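Local coordinates for protein beta-glucuronidase (PDB 6XXW) that probably hydrolyses beta-D-glucuronides, as a glycoside hydrolase family 2 enzyme of a thermophilic bacterium, at residues M278-R283 with N404-I409; K297-F301 with V544-H548; G333-F337 with Y355-V359; S336-H341 with E547-N551. All blocks are in the same frame, centred on the assembly; numbering follows the deposited sequence.

Contact 1 of 4, residues M278-R283 with N404-I409; sequences MDIGIR and NHPSVI. With TRS (2-amino-2-hydroxymethyl-propane-1,3-diol), chain H.
R283 reaches across to the backbone of 404-409 and grips two of its carbonyls. NE donates to P406 O at 2.8 Å, in the carbonyl plane and on a lone pair, while NH2 reaches V408 O, also 2.8 Å away and lying in the guanidinium plane. A bend at chi2 (-88°) turns the arginine chain back towards these acceptors. A bound Tris molecule, probably from the crystallisation liquor, lies with C3 over one guanidinium face; G281 N donates to its O2, which in turn donates to N404 O, and its O3 donates to G281 O. P406 CG packs 3.6 Å from G281 N, where a side chain at G281 would collide with the proline. Farther back, the extended M278 chain sets CE over one face of the H405 ring, 4.2 Å from its centroid. D353 holds H405 ND1 and R442 shares V408 O with the arginine. A leucine in place of R283 would probably leave the P406 carbonyl without this donor and 404-409 less firmly tied to 278-283. The arrangement is an interdomain seam of the family 2 fold, where the end of a beta-sandwich strand meets the loop leading into a TIM-barrel strand.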
loop_
_atom_site.group_PDB
_atom_site.type_symbol
_atom_site.label_atom_id
_atom_site.label_comp_id
_atom_site.label_asym_id
_atom_site.label_seq_id
_atom_site.Cartn_x
_atom_site.Cartn_y
_atom_site.Cartn_z
ATOM N N MET A 278 -1.477 42.293 20.677
ATOM C CA MET A 278 -1.591 40.845 20.736
ATOM C C MET A 278 -3.024 40.440 21.053
ATOM O O MET A 278 -3.682 41.056 21.896
ATOM C CB MET A 278 -0.636 40.252 21.779
ATOM C CG MET A 278 -0.655 38.737 21.815
ATOM S SD MET A 278 0.429 38.112 23.122
ATOM C CE MET A 278 0.069 36.353 23.004
ATOM N N ASP A 279 -3.508 39.410 20.364
ATOM C CA ASP A 279 -4.779 38.807 20.735
ATOM C C ASP A 279 -4.601 37.978 22.000
ATOM O O ASP A 279 -3.701 37.135 22.080
ATOM C CB ASP A 279 -5.303 37.910 19.612
ATOM C CG ASP A 279 -5.881 38.694 18.438
ATOM O OD1 ASP A 279 -6.266 39.877 18.597
ATOM O OD2 ASP A 279 -5.962 38.099 17.346
ATOM N N ILE A 280 -5.479 38.188 22.980
ATOM C CA ILE A 280 -5.438 37.435 24.226
ATOM C C ILE A 280 -6.815 36.830 24.453
ATOM O O ILE A 280 -7.803 37.242 23.850
ATOM C CB ILE A 280 -5.031 38.305 25.436
ATOM C CG1 ILE A 280 -6.033 39.449 25.625
ATOM C CG2 ILE A 280 -3.601 38.839 25.280
ATOM C CD1 ILE A 280 -5.826 40.208 26.914
ATOM N N GLY A 281 -6.871 35.855 25.342
ATOM C CA GLY A 281 -8.128 35.215 25.697
ATOM C C GLY A 281 -8.340 35.252 27.196
ATOM O O GLY A 281 -7.392 35.130 27.972
ATOM N N ILE A 282 -9.590 35.437 27.594
ATOM C CA ILE A 282 -9.958 35.528 29.002
ATOM C C ILE A 282 -10.426 34.148 29.456
ATOM O O ILE A 282 -11.508 33.688 29.072
ATOM C CB ILE A 282 -11.044 36.592 29.230
ATOM C CG1 ILE A 282 -10.506 37.994 28.915
ATOM C CG2 ILE A 282 -11.566 36.525 30.664
ATOM C CD1 ILE A 282 -11.602 39.063 28.862
ATOM N N ARG A 283 -9.614 33.474 30.273
ATOM C CA ARG A 283 -10.008 32.190 30.836
ATOM C C ARG A 283 -9.202 31.915 32.099
ATOM O O ARG A 283 -8.089 32.420 32.267
ATOM C CB ARG A 283 -9.817 31.042 29.836
ATOM C CG ARG A 283 -8.542 30.212 30.053
ATOM C CD ARG A 283 -7.407 30.848 29.304
ATOM N NE ARG A 283 -6.126 30.137 29.412
ATOM C CZ ARG A 283 -5.274 30.255 30.430
ATOM N NH1 ARG A 283 -5.575 31.022 31.475
ATOM N NH2 ARG A 283 -4.112 29.613 30.397
ATOM N N ASN A 404 1.554 34.373 27.750
ATOM C CA ASN A 404 0.348 35.136 27.409
ATOM C C ASN A 404 -0.593 34.426 26.425
ATOM O O ASN A 404 -1.587 35.026 25.998
ATOM C CB ASN A 404 0.737 36.511 26.859
ATOM C CG ASN A 404 1.461 37.347 27.898
ATOM O OD1 ASN A 404 1.154 37.254 29.079
ATOM N ND2 ASN A 404 2.447 38.131 27.467
ATOM N N HIS A 405 -0.334 33.165 26.077
ATOM C CA HIS A 405 -1.234 32.436 25.186
ATOM C C HIS A 405 -2.366 31.815 25.996
ATOM O O HIS A 405 -2.097 31.030 26.918
ATOM C CB HIS A 405 -0.487 31.347 24.425
ATOM C CG HIS A 405 0.361 31.863 23.307
ATOM N ND1 HIS A 405 -0.173 32.340 22.127
ATOM C CD2 HIS A 405 1.705 31.982 23.187
ATOM C CE1 HIS A 405 0.805 32.731 21.328
ATOM N NE2 HIS A 405 1.954 32.523 21.947
ATOM N N PRO A 406 -3.629 32.115 25.690
ATOM C CA PRO A 406 -4.724 31.425 26.394
ATOM C C PRO A 406 -4.746 29.920 26.145
ATOM O O PRO A 406 -5.195 29.160 27.014
ATOM C CB PRO A 406 -5.988 32.118 25.844
ATOM C CG PRO A 406 -5.579 32.639 24.487
ATOM C CD PRO A 406 -4.110 33.015 24.621
ATOM N N SER A 407 -4.236 29.470 24.999
ATOM C CA SER A 407 -4.325 28.059 24.638
ATOM C C SER A 407 -3.455 27.175 25.527
ATOM O O SER A 407 -3.807 26.010 25.758
ATOM C CB SER A 407 -3.939 27.868 23.166
ATOM O OG SER A 407 -2.571 28.217 22.935
ATOM N N VAL A 408 -2.320 27.684 26.024
ATOM C CA VAL A 408 -1.510 26.891 26.945
ATOM C C VAL A 408 -2.214 26.840 28.297
ATOM O O VAL A 408 -2.414 27.872 28.954
ATOM C CB VAL A 408 -0.093 27.464 27.098
ATOM C CG1 VAL A 408 0.708 26.607 28.114
ATOM C CG2 VAL A 408 0.636 27.554 25.772
ATOM N N ILE A 409 -2.563 25.632 28.743
ATOM C CA ILE A 409 -3.303 25.475 29.986
ATOM C C ILE A 409 -2.589 24.599 30.994
ATOM O O ILE A 409 -3.138 24.345 32.058
ATOM C CB ILE A 409 -4.736 24.950 29.739
ATOM C CG1 ILE A 409 -4.749 23.832 28.698
ATOM C CG2 ILE A 409 -5.652 26.109 29.317
ATOM C CD1 ILE A 409 -4.086 22.560 29.113
HETATM C C TRS H . -3.893 34.778 29.232
HETATM C C1 TRS H . -2.410 34.487 29.357
HETATM C C2 TRS H . -4.390 34.457 27.841
HETATM C C3 TRS H . -4.637 33.927 30.232
HETATM N N TRS H . -4.168 36.198 29.442
HETATM O O1 TRS H . -1.929 34.867 30.629
HETATM O O2 TRS H . -4.307 35.588 27.022
HETATM O O3 TRS H . -6.010 34.144 30.055
#

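Contact 2 of 4, residues K297-F301 with V544-H548; sequences KPFYF and VVGEH
Y300 and F301 carry this contact, and F299, just before them, brings its carbonyl towards V545 while its ring packs on F301 two residues on, CD2 standing over the centre of one face of that ring. At Y300, CG lies anti to the backbone N (chi1 -171°), which sends the ring across the strand 544-550. G546 CA sits over one ring face, 4.0 Å from the centroid, and V544 O approaches the ring edge. Beyond them the phenol OH donates to E547 OE2 at 2.6 Å. The ring and carboxylate planes are 77° apart, and the hydroxyl meets the oxygen on its anti side, 24° out of the carboxylate plane. R588 forms a salt bridge to the same OE2 and W589 bonds OE1, so both carboxylate oxygens of this buried acid are engaged. The backbones here run parallel, as neighbouring strands of the TIM barrel: 297-305 is the first barrel strand and 544-550 the last, and their pairing closes the barrel. F301 N donates to V545 O (2.9 Å) and E547 N to F301 O (2.9 Å), bracketing G546, whose CA comes within 4.1 Å of F301 CA. A side chain on G546 would run into F301 CB. The F301 ring turns its edge to V545 O, with CD1 3.5 Å from that oxygen, and F292 meets the ring edge-to-face. Towards the CD2 side, F301 CB lies 3.9 Å from H548 NE2, the imidazole standing obliquely to the phenyl ring; that nitrogen bonds S336 on the following barrel strand.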
loop_
_atom_site.group_PDB
_atom_site.type_symbol
_atom_site.label_atom_id
_atom_site.label_comp_id
_atom_site.label_asym_id
_atom_site.label_seq_id
_atom_site.Cartn_x
_atom_site.Cartn_y
_atom_site.Cartn_z
ATOM N N LYS A 297 -15.511 25.145 34.971
ATOM C CA LYS A 297 -16.290 24.004 34.520
ATOM C C LYS A 297 -15.385 22.789 34.330
ATOM O O LYS A 297 -14.228 22.945 33.931
ATOM C CB LYS A 297 -17.017 24.320 33.203
ATOM C CG LYS A 297 -18.004 25.458 33.297
ATOM C CD LYS A 297 -18.645 25.725 31.943
ATOM C CE LYS A 297 -17.621 26.215 30.942
ATOM N NZ LYS A 297 -18.263 26.542 29.632
ATOM N N PRO A 298 -15.873 21.569 34.634
ATOM C CA PRO A 298 -15.029 20.366 34.508
ATOM C C PRO A 298 -14.693 19.980 33.075
ATOM O O PRO A 298 -15.558 19.485 32.349
ATOM C CB PRO A 298 -15.875 19.274 35.179
ATOM C CG PRO A 298 -17.280 19.778 35.107
ATOM C CD PRO A 298 -17.176 21.268 35.254
ATOM N N PHE A 299 -13.436 20.157 32.678
ATOM C CA PHE A 299 -12.984 19.850 31.325
ATOM C C PHE A 299 -12.736 18.349 31.151
ATOM O O PHE A 299 -12.400 17.642 32.106
ATOM C CB PHE A 299 -11.695 20.628 31.036
ATOM C CG PHE A 299 -11.297 20.684 29.577
ATOM C CD1 PHE A 299 -12.169 21.161 28.611
ATOM C CD2 PHE A 299 -10.020 20.302 29.187
ATOM C CE1 PHE A 299 -11.784 21.240 27.273
ATOM C CE2 PHE A 299 -9.622 20.366 27.834
ATOM C CZ PHE A 299 -10.499 20.835 26.886
ATOM N N TYR A 300 -12.894 17.870 29.914
ATOM C CA TYR A 300 -12.436 16.535 29.523
ATOM C C TYR A 300 -11.573 16.658 28.275
ATOM O O TYR A 300 -12.065 17.075 27.220
ATOM C CB TYR A 300 -13.600 15.567 29.265
ATOM C CG TYR A 300 -13.104 14.141 29.067
ATOM C CD1 TYR A 300 -12.856 13.627 27.788
ATOM C CD2 TYR A 300 -12.832 13.327 30.166
ATOM C CE1 TYR A 300 -12.377 12.324 27.623
ATOM C CE2 TYR A 300 -12.359 12.038 30.016
ATOM C CZ TYR A 300 -12.123 11.536 28.753
ATOM O OH TYR A 300 -11.655 10.241 28.642
ATOM N N PHE A 301 -10.292 16.297 28.393
ATOM C CA PHE A 301 -9.381 16.379 27.253
ATOM C C PHE A 301 -9.709 15.298 26.236
ATOM O O PHE A 301 -9.751 14.113 26.573
ATOM C CB PHE A 301 -7.921 16.186 27.673
ATOM C CG PHE A 301 -7.367 17.280 28.511
ATOM C CD1 PHE A 301 -7.638 17.336 29.871
ATOM C CD2 PHE A 301 -6.539 18.238 27.951
ATOM C CE1 PHE A 301 -7.106 18.350 30.661
ATOM C CE2 PHE A 301 -5.999 19.259 28.745
ATOM C CZ PHE A 301 -6.285 19.299 30.094
ATOM N N VAL A 544 -10.613 10.011 35.729
ATOM C CA VAL A 544 -9.899 10.194 34.473
ATOM C C VAL A 544 -10.541 11.371 33.750
ATOM O O VAL A 544 -11.743 11.354 33.449
ATOM C CB VAL A 544 -9.919 8.915 33.617
ATOM C CG1 VAL A 544 -9.388 9.188 32.223
ATOM C CG2 VAL A 544 -9.091 7.810 34.302
ATOM N N VAL A 545 -9.749 12.411 33.510
ATOM C CA VAL A 545 -10.242 13.655 32.931
ATOM C C VAL A 545 -9.751 13.858 31.505
ATOM O O VAL A 545 -9.928 14.941 30.948
ATOM C CB VAL A 545 -9.867 14.867 33.805
ATOM C CG1 VAL A 545 -10.435 14.699 35.211
ATOM C CG2 VAL A 545 -8.341 15.034 33.867
ATOM N N GLY A 546 -9.121 12.855 30.903
ATOM C CA GLY A 546 -8.613 13.041 29.558
ATOM C C GLY A 546 -8.093 11.805 28.849
ATOM O O GLY A 546 -7.618 10.849 29.488
ATOM N N GLU A 547 -8.183 11.826 27.516
ATOM C CA GLU A 547 -7.638 10.774 26.659
ATOM C C GLU A 547 -6.861 11.430 25.523
ATOM O O GLU A 547 -7.418 12.222 24.759
ATOM C CB GLU A 547 -8.745 9.847 26.111
ATOM C CG GLU A 547 -9.840 10.526 25.251
ATOM C CD GLU A 547 -11.112 9.692 25.143
ATOM O OE1 GLU A 547 -11.603 9.490 24.007
ATOM O OE2 GLU A 547 -11.629 9.237 26.192
ATOM N N HIS A 548 -5.563 11.142 25.445
ATOM C CA HIS A 548 -4.731 11.590 24.340
ATOM C C HIS A 548 -4.152 10.355 23.660
ATOM O O HIS A 548 -3.384 9.598 24.272
ATOM C CB HIS A 548 -3.620 12.534 24.821
ATOM C CG HIS A 548 -4.039 13.974 24.926
ATOM N ND1 HIS A 548 -3.140 14.998 25.150
ATOM C CD2 HIS A 548 -5.258 14.561 24.831
ATOM C CE1 HIS A 548 -3.784 16.152 25.180
ATOM N NE2 HIS A 548 -5.072 15.916 24.999
#

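Contact 3 of 4, residues G333-F337 with Y355-V359; sequences GANSF and YGIAV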
loop_
_atom_site.group_PDB
_atom_site.type_symbol
_atom_site.label_atom_id
_atom_site.label_comp_id
_atom_site.label_asym_id
_atom_site.label_seq_id
_atom_site.Cartn_x
_atom_site.Cartn_y
_atom_site.Cartn_z
ATOM N N GLY A 333 -13.056 16.344 16.141
ATOM C CA GLY A 333 -13.687 16.643 17.411
ATOM C C GLY A 333 -12.739 16.718 18.583
ATOM O O GLY A 333 -13.184 16.603 19.734
ATOM N N ALA A 334 -11.445 16.878 18.328
ATOM C CA ALA A 334 -10.490 17.039 19.413
ATOM C C ALA A 334 -10.607 18.437 19.995
ATOM O O ALA A 334 -10.997 19.383 19.314
ATOM C CB ALA A 334 -9.065 16.808 18.919
ATOM N N ASN A 335 -10.253 18.568 21.268
ATOM C CA ASN A 335 -10.243 19.878 21.892
ATOM C C ASN A 335 -8.886 20.233 22.481
ATOM O O ASN A 335 -8.763 21.285 23.117
ATOM C CB ASN A 335 -11.342 19.959 22.962
ATOM C CG ASN A 335 -11.156 18.945 24.085
ATOM O OD1 ASN A 335 -10.060 18.421 24.300
ATOM N ND2 ASN A 335 -12.236 18.677 24.826
ATOM N N SER A 336 -7.863 19.395 22.284
ATOM C CA SER A 336 -6.600 19.593 22.987
ATOM C C SER A 336 -5.489 18.776 22.340
ATOM O O SER A 336 -5.745 17.776 21.671
ATOM C CB SER A 336 -6.724 19.193 24.468
ATOM O OG SER A 336 -7.154 17.842 24.611
ATOM N N PHE A 337 -4.239 19.191 22.584
ATOM C CA PHE A 337 -3.106 18.308 22.330
ATOM C C PHE A 337 -1.963 18.663 23.267
ATOM O O PHE A 337 -1.970 19.698 23.933
ATOM C CB PHE A 337 -2.638 18.338 20.859
ATOM C CG PHE A 337 -2.111 19.666 20.395
ATOM C CD1 PHE A 337 -0.767 19.997 20.544
ATOM C CD2 PHE A 337 -2.951 20.563 19.753
ATOM C CE1 PHE A 337 -0.283 21.230 20.090
ATOM C CE2 PHE A 337 -2.477 21.791 19.301
ATOM C CZ PHE A 337 -1.138 22.122 19.469
ATOM N N TYR A 355 -8.208 28.765 17.189
ATOM C CA TYR A 355 -9.098 27.632 16.996
ATOM C C TYR A 355 -9.746 27.152 18.292
ATOM O O TYR A 355 -10.706 26.382 18.236
ATOM C CB TYR A 355 -8.323 26.467 16.363
ATOM C CG TYR A 355 -8.217 26.502 14.849
ATOM C CD1 TYR A 355 -9.123 25.799 14.057
ATOM C CD2 TYR A 355 -7.202 27.217 14.214
ATOM C CE1 TYR A 355 -9.033 25.816 12.672
ATOM C CE2 TYR A 355 -7.095 27.237 12.823
ATOM C CZ TYR A 355 -8.024 26.538 12.058
ATOM O OH TYR A 355 -7.946 26.542 10.678
ATOM N N GLY A 356 -9.241 27.562 19.450
ATOM C CA GLY A 356 -9.787 27.086 20.712
ATOM C C GLY A 356 -9.400 25.653 21.008
ATOM O O GLY A 356 -10.253 24.798 21.261
ATOM N N ILE A 357 -8.101 25.380 20.964
ATOM C CA ILE A 357 -7.543 24.076 21.282
ATOM C C ILE A 357 -6.672 24.242 22.518
ATOM O O ILE A 357 -5.793 25.106 22.549
ATOM C CB ILE A 357 -6.726 23.504 20.107
ATOM C CG1 ILE A 357 -7.610 23.336 18.858
ATOM C CG2 ILE A 357 -6.015 22.195 20.529
ATOM C CD1 ILE A 357 -8.647 22.207 18.951
ATOM N N ALA A 358 -6.936 23.438 23.543
ATOM C CA ALA A 358 -6.174 23.518 24.778
ATOM C C ALA A 358 -4.856 22.782 24.596
ATOM O O ALA A 358 -4.828 21.667 24.071
ATOM C CB ALA A 358 -6.973 22.920 25.938
ATOM N N VAL A 359 -3.764 23.399 25.032
ATOM C CA VAL A 359 -2.425 22.881 24.790
ATOM C C VAL A 359 -1.745 22.585 26.126
ATOM O O VAL A 359 -1.694 23.446 27.010
ATOM C CB VAL A 359 -1.592 23.875 23.961
ATOM C CG1 VAL A 359 -0.172 23.386 23.827
ATOM C CG2 VAL A 359 -2.227 24.069 22.583
HETATM O O HOH W 1 -12.191 22.344 20.297
#
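Two neighbouring parallel strands of the TIM barrel begin to pair here, just after the helices that precede them, with S336 beside A358 and F337 beside V359. A358 N donates to N335 O at 2.9 Å, and F337 N in turn donates to A358 O, nearly in line with the carbonyl. That same carbonyl receives a close CA-H...O contact from S336 CA, and S336 CB and A358 CB lie together on one face of the sheet. Strand 336-338, helix 346-355 and strand 358-362 form a beta-alpha-beta unit, the repeating element of this barrel. G333 closes the helix ahead of the first strand as the C' residue of a Schellman motif, and G356, also with positive phi, follows the second helix. F337 holds CG between its backbone N and carbonyl carbon (chi1 64°), and its ring extends over the second strand towards the helical layer. V359 CG2 comes over one face, offset towards the rim and 4.2 Å from the centroid, the two side chains lying side by side. I357 crosses F337 at about a right angle, its CG2 touching CD2 at 3.6 Å. L329 and I348, from the helices on the outside of the barrel, also pack against the phenylalanine. Replacing F337 by an alanine would probably open a gap between these helices and strip I357 CG2 and V359 CG2 of the ring they pack on. S336 OG donates to N335 OD1 at 3.0 Å and accepts from H548 NE2; that N335 oxygen also accepts K302 N, while N335 ND2 bonds Y300 O and D594.

Contact 4 of 4, residues S336-H341 with E547-N551; sequences SFRTSH and EHIWN
H548 points into the barrel and reaches strand 336-338, donating from NE2 to S336 OG at 2.9 Å with the oxygen almost in the imidazole plane. CE1 rests 3.6 Å from F337 CA. The other ring nitrogen, ND1, is 2.9 Å from a water that accepts from R338 NE at 2.7 Å. Both imidazole edges are thereby tethered, which probably fixes the rotation. The arginine bends at chi3 (55°), bringing its guanidinium round to that water; E362 and E505 form salt bridges with NH1 and NH2, so its charge is probably well compensated. The axes of 336-338 and 547-550 approach to 8.2 Å, with their directions 55° apart. They are not adjacent in the TIM barrel: strand 297-305 lies between them, and the side chains meet within the barrel. W550 follows two residues on, CG anti to its backbone N (chi1 -171°), and carries the six-membered ring to the loop after strand 336-338. There CZ3 meets S340 OG at 3.2 Å, the hydroxyl at the indole edge, while K306 O holds that same hydroxyl. H341, its ND1 bonded to E362, arrives from the opposite direction after a cis peptide bond; its NE2 lies 3.3 Å from W550 CH2, and the ring planes are nearly parallel but slid apart. A bound Tris, probably from the crystallisation liquor, lies beside W550 and may mark a pocket.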
loop_
_atom_site.group_PDB
_atom_site.type_symbol
_atom_site.label_atom_id
_atom_site.label_comp_id
_atom_site.label_asym_id
_atom_site.label_seq_id
_atom_site.Cartn_x
_atom_site.Cartn_y
_atom_site.Cartn_z
ATOM N N SER A 336 -7.863 19.395 22.284
ATOM C CA SER A 336 -6.600 19.593 22.987
ATOM C C SER A 336 -5.489 18.776 22.340
ATOM O O SER A 336 -5.745 17.776 21.671
ATOM C CB SER A 336 -6.724 19.193 24.468
ATOM O OG SER A 336 -7.154 17.842 24.611
ATOM N N PHE A 337 -4.239 19.191 22.584
ATOM C CA PHE A 337 -3.106 18.308 22.330
ATOM C C PHE A 337 -1.963 18.663 23.267
ATOM O O PHE A 337 -1.970 19.698 23.933
ATOM C CB PHE A 337 -2.638 18.338 20.859
ATOM C CG PHE A 337 -2.111 19.666 20.395
ATOM C CD1 PHE A 337 -0.767 19.997 20.544
ATOM C CD2 PHE A 337 -2.951 20.563 19.753
ATOM C CE1 PHE A 337 -0.283 21.230 20.090
ATOM C CE2 PHE A 337 -2.477 21.791 19.301
ATOM C CZ PHE A 337 -1.138 22.122 19.469
ATOM N N ARG A 338 -0.983 17.767 23.328
ATOM C CA ARG A 338 0.256 17.992 24.059
ATOM C C ARG A 338 1.362 18.219 23.039
ATOM O O ARG A 338 1.396 17.558 21.999
ATOM C CB ARG A 338 0.591 16.794 24.977
ATOM C CG ARG A 338 1.968 16.885 25.672
ATOM C CD ARG A 338 2.145 15.808 26.763
ATOM N NE ARG A 338 1.928 14.457 26.243
ATOM C CZ ARG A 338 2.877 13.533 26.100
ATOM N NH1 ARG A 338 4.141 13.785 26.435
ATOM N NH2 ARG A 338 2.554 12.343 25.629
ATOM N N THR A 339 2.253 19.174 23.317
ATOM C CA THR A 339 3.393 19.419 22.434
ATOM C C THR A 339 4.523 18.432 22.732
ATOM O O THR A 339 5.643 18.795 23.089
ATOM C CB THR A 339 3.890 20.862 22.544
ATOM O OG1 THR A 339 4.614 21.056 23.771
ATOM C CG2 THR A 339 2.730 21.883 22.453
ATOM N N SER A 340 4.213 17.148 22.579
ATOM C CA SER A 340 5.250 16.133 22.669
ATOM C C SER A 340 6.312 16.383 21.599
ATOM O O SER A 340 5.973 16.615 20.433
ATOM C CB SER A 340 4.612 14.750 22.510
ATOM O OG SER A 340 3.525 14.791 21.596
ATOM N N HIS A 341 7.598 16.396 21.985
ATOM C CA HIS A 341 8.084 16.418 23.368
ATOM C C HIS A 341 9.016 17.612 23.544
ATOM O O HIS A 341 10.170 17.446 23.926
ATOM C CB HIS A 341 8.855 15.135 23.718
ATOM C CG HIS A 341 8.057 13.875 23.556
ATOM N ND1 HIS A 341 6.971 13.578 24.353
ATOM C CD2 HIS A 341 8.187 12.841 22.693
ATOM C CE1 HIS A 341 6.472 12.408 23.991
ATOM N NE2 HIS A 341 7.190 11.942 22.984
ATOM N N GLU A 547 -8.183 11.826 27.516
ATOM C CA GLU A 547 -7.638 10.774 26.659
ATOM C C GLU A 547 -6.861 11.430 25.523
ATOM O O GLU A 547 -7.418 12.222 24.759
ATOM C CB GLU A 547 -8.745 9.847 26.111
ATOM C CG GLU A 547 -9.840 10.526 25.251
ATOM C CD GLU A 547 -11.112 9.692 25.143
ATOM O OE1 GLU A 547 -11.603 9.490 24.007
ATOM O OE2 GLU A 547 -11.629 9.237 26.192
ATOM N N HIS A 548 -5.563 11.142 25.445
ATOM C CA HIS A 548 -4.731 11.590 24.340
ATOM C C HIS A 548 -4.152 10.355 23.660
ATOM O O HIS A 548 -3.384 9.598 24.272
ATOM C CB HIS A 548 -3.620 12.534 24.821
ATOM C CG HIS A 548 -4.039 13.974 24.926
ATOM N ND1 HIS A 548 -3.140 14.998 25.150
ATOM C CD2 HIS A 548 -5.258 14.561 24.831
ATOM C CE1 HIS A 548 -3.784 16.152 25.180
ATOM N NE2 HIS A 548 -5.072 15.916 24.999
ATOM N N ILE A 549 -4.522 10.152 22.410
ATOM C CA ILE A 549 -4.007 9.034 21.633
ATOM C C ILE A 549 -2.629 9.401 21.093
ATOM O O ILE A 549 -2.387 10.537 20.678
ATOM C CB ILE A 549 -4.993 8.670 20.501
ATOM C CG1 ILE A 549 -6.261 7.999 21.059
ATOM C CG2 ILE A 549 -4.352 7.709 19.485
ATOM C CD1 ILE A 549 -7.297 8.940 21.701
ATOM N N TRP A 550 -1.706 8.445 21.124
ATOM C CA TRP A 550 -0.422 8.557 20.443
ATOM C C TRP A 550 -0.533 7.827 19.109
ATOM O O TRP A 550 -0.752 6.614 19.106
ATOM C CB TRP A 550 0.682 7.912 21.276
ATOM C CG TRP A 550 2.031 8.174 20.733
ATOM C CD1 TRP A 550 2.796 7.342 19.965
ATOM C CD2 TRP A 550 2.767 9.381 20.888
ATOM N NE1 TRP A 550 3.983 7.965 19.648
ATOM C CE2 TRP A 550 3.988 9.219 20.202
ATOM C CE3 TRP A 550 2.518 10.584 21.559
ATOM C CZ2 TRP A 550 4.972 10.216 20.175
ATOM C CZ3 TRP A 550 3.493 11.585 21.524
ATOM C CH2 TRP A 550 4.698 11.395 20.832
ATOM N N ASN A 551 -0.356 8.531 17.981
ATOM C CA ASN A 551 0.025 9.950 17.853
ATOM C C ASN A 551 -0.981 10.574 16.894
ATOM O O ASN A 551 -1.744 9.844 16.261
ATOM C CB ASN A 551 1.445 10.094 17.278
ATOM C CG ASN A 551 1.951 11.544 17.242
ATOM O OD1 ASN A 551 1.612 12.326 16.339
ATOM N ND2 ASN A 551 2.796 11.895 18.209
HETATM O O HOH W 2 -0.569 13.705 25.460
#

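From the N terminus, 278-283, running off the last strand of the beta-sandwich sheet, meets 404-409, so contact 1 closes a loop of some 120 residues that binds this domain to the TIM barrel. The first barrel strand follows and finds its partner only at 544-548, where contact 2 closes the barrel. Contact 3, a short beta-alpha-beta closure, is nested inside both of these loops. Contact 4 starts from the same strand as contact 3 and ends on the same strand as contact 2. Contact 1 crosses contacts 2 and 4 along the chain. In space I409 packs on F301 and its strand pairs with V359, joining contact 1 to contacts 2 and 3.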